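Side-chain contact in enterobactin synthetase component F-related protein (Vibrio cholerae serotype O1, PDB 4OXI), which probably activates glycine with ATP as an adenylation domain, and is held here with glycyl-adenosine-5'-phosphate: residues S437-F440 against R445-Y448. Numbering follows the deposited sequence.
Sequences SAFF and RLWY
Phe440 and Trp447 form an antiparallel hydrogen-bonded pair. Phe440 N donates to Trp447 O at 3.1 Å, and Trp447 N returns a bond to Phe440 O at 2.8 Å. The second is nearly straight, with 173° at the hydrogen. Next to them, Phe439 and Tyr448 make a non-hydrogen-bonded pair. Here the alpha carbon of Phe439 brings its hydrogen to Trp447 O, which thus takes a weaker C-H contact besides the N-H of Phe440. Phe439 is the point where helix 432-438 gives way to a strand. From there on, the two segments form a beta hairpin of strands 439-442 and 445-457, part of an antiparallel sheet in this AMP-binding enzyme. Strand 416-419 flanks the longer strand, and Leu418 touches both Phe440 and Trp447.

Side chains alternate between the faces of the sheet. On one, Tyr448 CD1 sits over a face of the Phe439 ring, toward its rim, 3.6 Å from Phe439 CZ. The ring planes meet at 48°, so this is an oblique aromatic contact. Leu446 CD1 lies 4.0 Å from Phe439 CB and also approaches Phe440 O. From the helix end, Ala438 CB adds an apolar contact, 3.9 Å from Tyr448 CE1. The Tyr448 side chain lies about 6 Å from the bound glycyl-adenosine-5'-phosphate. On the other face, Trp447 CB makes a CH-pi contact over the Phe440 ring, 4.0 Å from its centroid. Phe440 CG sits between backbone N and carbonyl carbon (chi1 68°), which turns the ring toward Trp447 CB. The five-membered ring of the indole is slid aside and barely overlaps Phe440.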
ATOM      1  N   SER A 437      -9.714  -8.907  18.493  1.00 34.88           N
ATOM      2  CA  SER A 437      -9.427 -10.236  17.968  1.00 37.90           C
ATOM      3  C   SER A 437      -8.029 -10.361  17.333  1.00 35.52           C
ATOM      4  O   SER A 437      -7.467 -11.452  17.274  1.00 38.97           O
ATOM      5  CB  SER A 437     -10.515 -10.661  16.981  1.00 38.49           C
ATOM      6  OG  SER A 437     -10.606  -9.741  15.912  1.00 43.15           O
ATOM      7  N   ALA A 438      -7.457  -9.253  16.871  1.00 34.57           N
ATOM      8  CA  ALA A 438      -6.178  -9.327  16.163  1.00 34.20           C
ATOM      9  C   ALA A 438      -4.995  -8.871  17.016  1.00 31.15           C
ATOM     10  O   ALA A 438      -3.864  -9.310  16.808  1.00 34.71           O
ATOM     11  CB  ALA A 438      -6.240  -8.539  14.860  1.00 28.44           C
ATOM     12  N   PHE A 439      -5.258  -7.988  17.969  1.00 30.19           N
ATOM     13  CA  PHE A 439      -4.209  -7.414  18.795  1.00 31.30           C
ATOM     14  C   PHE A 439      -4.389  -7.902  20.230  1.00 34.20           C
ATOM     15  O   PHE A 439      -5.519  -8.036  20.697  1.00 36.42           O
ATOM     16  CB  PHE A 439      -4.284  -5.883  18.766  1.00 29.44           C
ATOM     17  CG  PHE A 439      -4.058  -5.278  17.404  1.00 31.74           C
ATOM     18  CD1 PHE A 439      -2.858  -4.641  17.111  1.00 28.38           C
ATOM     19  CD2 PHE A 439      -5.045  -5.334  16.419  1.00 24.02           C
ATOM     20  CE1 PHE A 439      -2.649  -4.065  15.869  1.00 27.40           C
ATOM     21  CE2 PHE A 439      -4.830  -4.773  15.176  1.00 24.62           C
ATOM     22  CZ  PHE A 439      -3.627  -4.134  14.906  1.00 26.65           C
ATOM     23  N   PHE A 440      -3.284  -8.171  20.924  1.00 32.56           N
ATOM     24  CA  PHE A 440      -3.354  -8.587  22.322  1.00 35.02           C
ATOM     25  C   PHE A 440      -2.065  -8.256  23.062  1.00 38.32           C
ATOM     26  O   PHE A 440      -1.003  -8.098  22.452  1.00 37.60           O
ATOM     27  CB  PHE A 440      -3.661 -10.078  22.436  1.00 32.29           C
ATOM     28  CG  PHE A 440      -2.542 -10.960  21.964  1.00 38.70           C
ATOM     29  CD1 PHE A 440      -2.417 -11.276  20.622  1.00 35.38           C
ATOM     30  CD2 PHE A 440      -1.611 -11.470  22.860  1.00 38.00           C
ATOM     31  CE1 PHE A 440      -1.381 -12.083  20.177  1.00 34.33           C
ATOM     32  CE2 PHE A 440      -0.570 -12.289  22.421  1.00 36.32           C
ATOM     33  CZ  PHE A 440      -0.455 -12.592  21.081  1.00 34.68           C
ATOM     34  N   ARG A 445       4.330  -6.067  26.062  1.00 54.24           N
ATOM     35  CA  ARG A 445       4.201  -5.515  24.706  1.00 49.15           C
ATOM     36  C   ARG A 445       2.965  -5.954  23.921  1.00 41.74           C
ATOM     37  O   ARG A 445       2.361  -7.007  24.179  1.00 37.89           O
ATOM     38  CB  ARG A 445       5.483  -5.705  23.881  1.00 49.36           C
ATOM     39  CG  ARG A 445       5.873  -7.138  23.613  1.00 44.15           C
ATOM     40  CD  ARG A 445       7.343  -7.236  23.207  1.00 41.40           C
ATOM     41  NE  ARG A 445       7.593  -6.826  21.825  1.00 39.37           N
ATOM     42  CZ  ARG A 445       8.498  -5.917  21.463  1.00 41.96           C
ATOM     43  NH1 ARG A 445       9.239  -5.316  22.379  1.00 45.85           N
ATOM     44  NH2 ARG A 445       8.662  -5.603  20.185  1.00 37.93           N
ATOM     45  N   LEU A 446       2.583  -5.106  22.973  1.00 40.65           N
ATOM     46  CA  LEU A 446       1.432  -5.371  22.130  1.00 39.20           C
ATOM     47  C   LEU A 446       1.874  -6.257  20.976  1.00 34.06           C
ATOM     48  O   LEU A 446       2.851  -5.938  20.290  1.00 34.30           O
ATOM     49  CB  LEU A 446       0.846  -4.059  21.603  1.00 37.08           C
ATOM     50  CG  LEU A 446      -0.359  -4.208  20.665  1.00 40.63           C
ATOM     51  CD1 LEU A 446      -1.547  -4.758  21.432  1.00 37.03           C
ATOM     52  CD2 LEU A 446      -0.711  -2.879  19.985  1.00 37.26           C
ATOM     53  N   TRP A 447       1.173  -7.373  20.779  1.00 30.68           N
ATOM     54  CA  TRP A 447       1.430  -8.261  19.648  1.00 31.39           C
ATOM     55  C   TRP A 447       0.281  -8.239  18.648  1.00 30.47           C
ATOM     56  O   TRP A 447      -0.862  -7.972  19.016  1.00 35.58           O
ATOM     57  CB  TRP A 447       1.650  -9.696  20.131  1.00 31.25           C
ATOM     58  CG  TRP A 447       2.943  -9.886  20.833  1.00 34.56           C
ATOM     59  CD1 TRP A 447       3.155  -9.881  22.182  1.00 36.80           C
ATOM     60  CD2 TRP A 447       4.223 -10.103  20.225  1.00 31.31           C
ATOM     61  NE1 TRP A 447       4.487 -10.090  22.449  1.00 35.04           N
ATOM     62  CE2 TRP A 447       5.165 -10.224  21.266  1.00 33.40           C
ATOM     63  CE3 TRP A 447       4.663 -10.204  18.902  1.00 30.79           C
ATOM     64  CZ2 TRP A 447       6.523 -10.439  21.023  1.00 34.43           C
ATOM     65  CZ3 TRP A 447       6.012 -10.420  18.661  1.00 32.08           C
ATOM     66  CH2 TRP A 447       6.926 -10.539  19.716  1.00 34.75           C
ATOM     67  N   TYR A 448       0.582  -8.539  17.385  1.00 28.37           N
ATOM     68  CA  TYR A 448      -0.440  -8.625  16.340  1.00 25.48           C
ATOM     69  C   TYR A 448      -0.423  -9.990  15.669  1.00 25.26           C
ATOM     70  O   TYR A 448       0.637 -10.474  15.254  1.00 25.19           O
ATOM     71  CB  TYR A 448      -0.232  -7.517  15.294  1.00 25.47           C
ATOM     72  CG  TYR A 448      -1.047  -7.658  14.013  1.00 25.41           C
ATOM     73  CD1 TYR A 448      -2.411  -7.371  13.985  1.00 22.79           C
ATOM     74  CD2 TYR A 448      -0.439  -8.050  12.830  1.00 24.75           C
ATOM     75  CE1 TYR A 448      -3.139  -7.493  12.813  1.00 23.79           C
ATOM     76  CE2 TYR A 448      -1.150  -8.178  11.671  1.00 22.13           C
ATOM     77  CZ  TYR A 448      -2.495  -7.898  11.664  1.00 24.81           C
ATOM     78  OH  TYR A 448      -3.183  -8.029  10.488  1.00 28.42           O
TER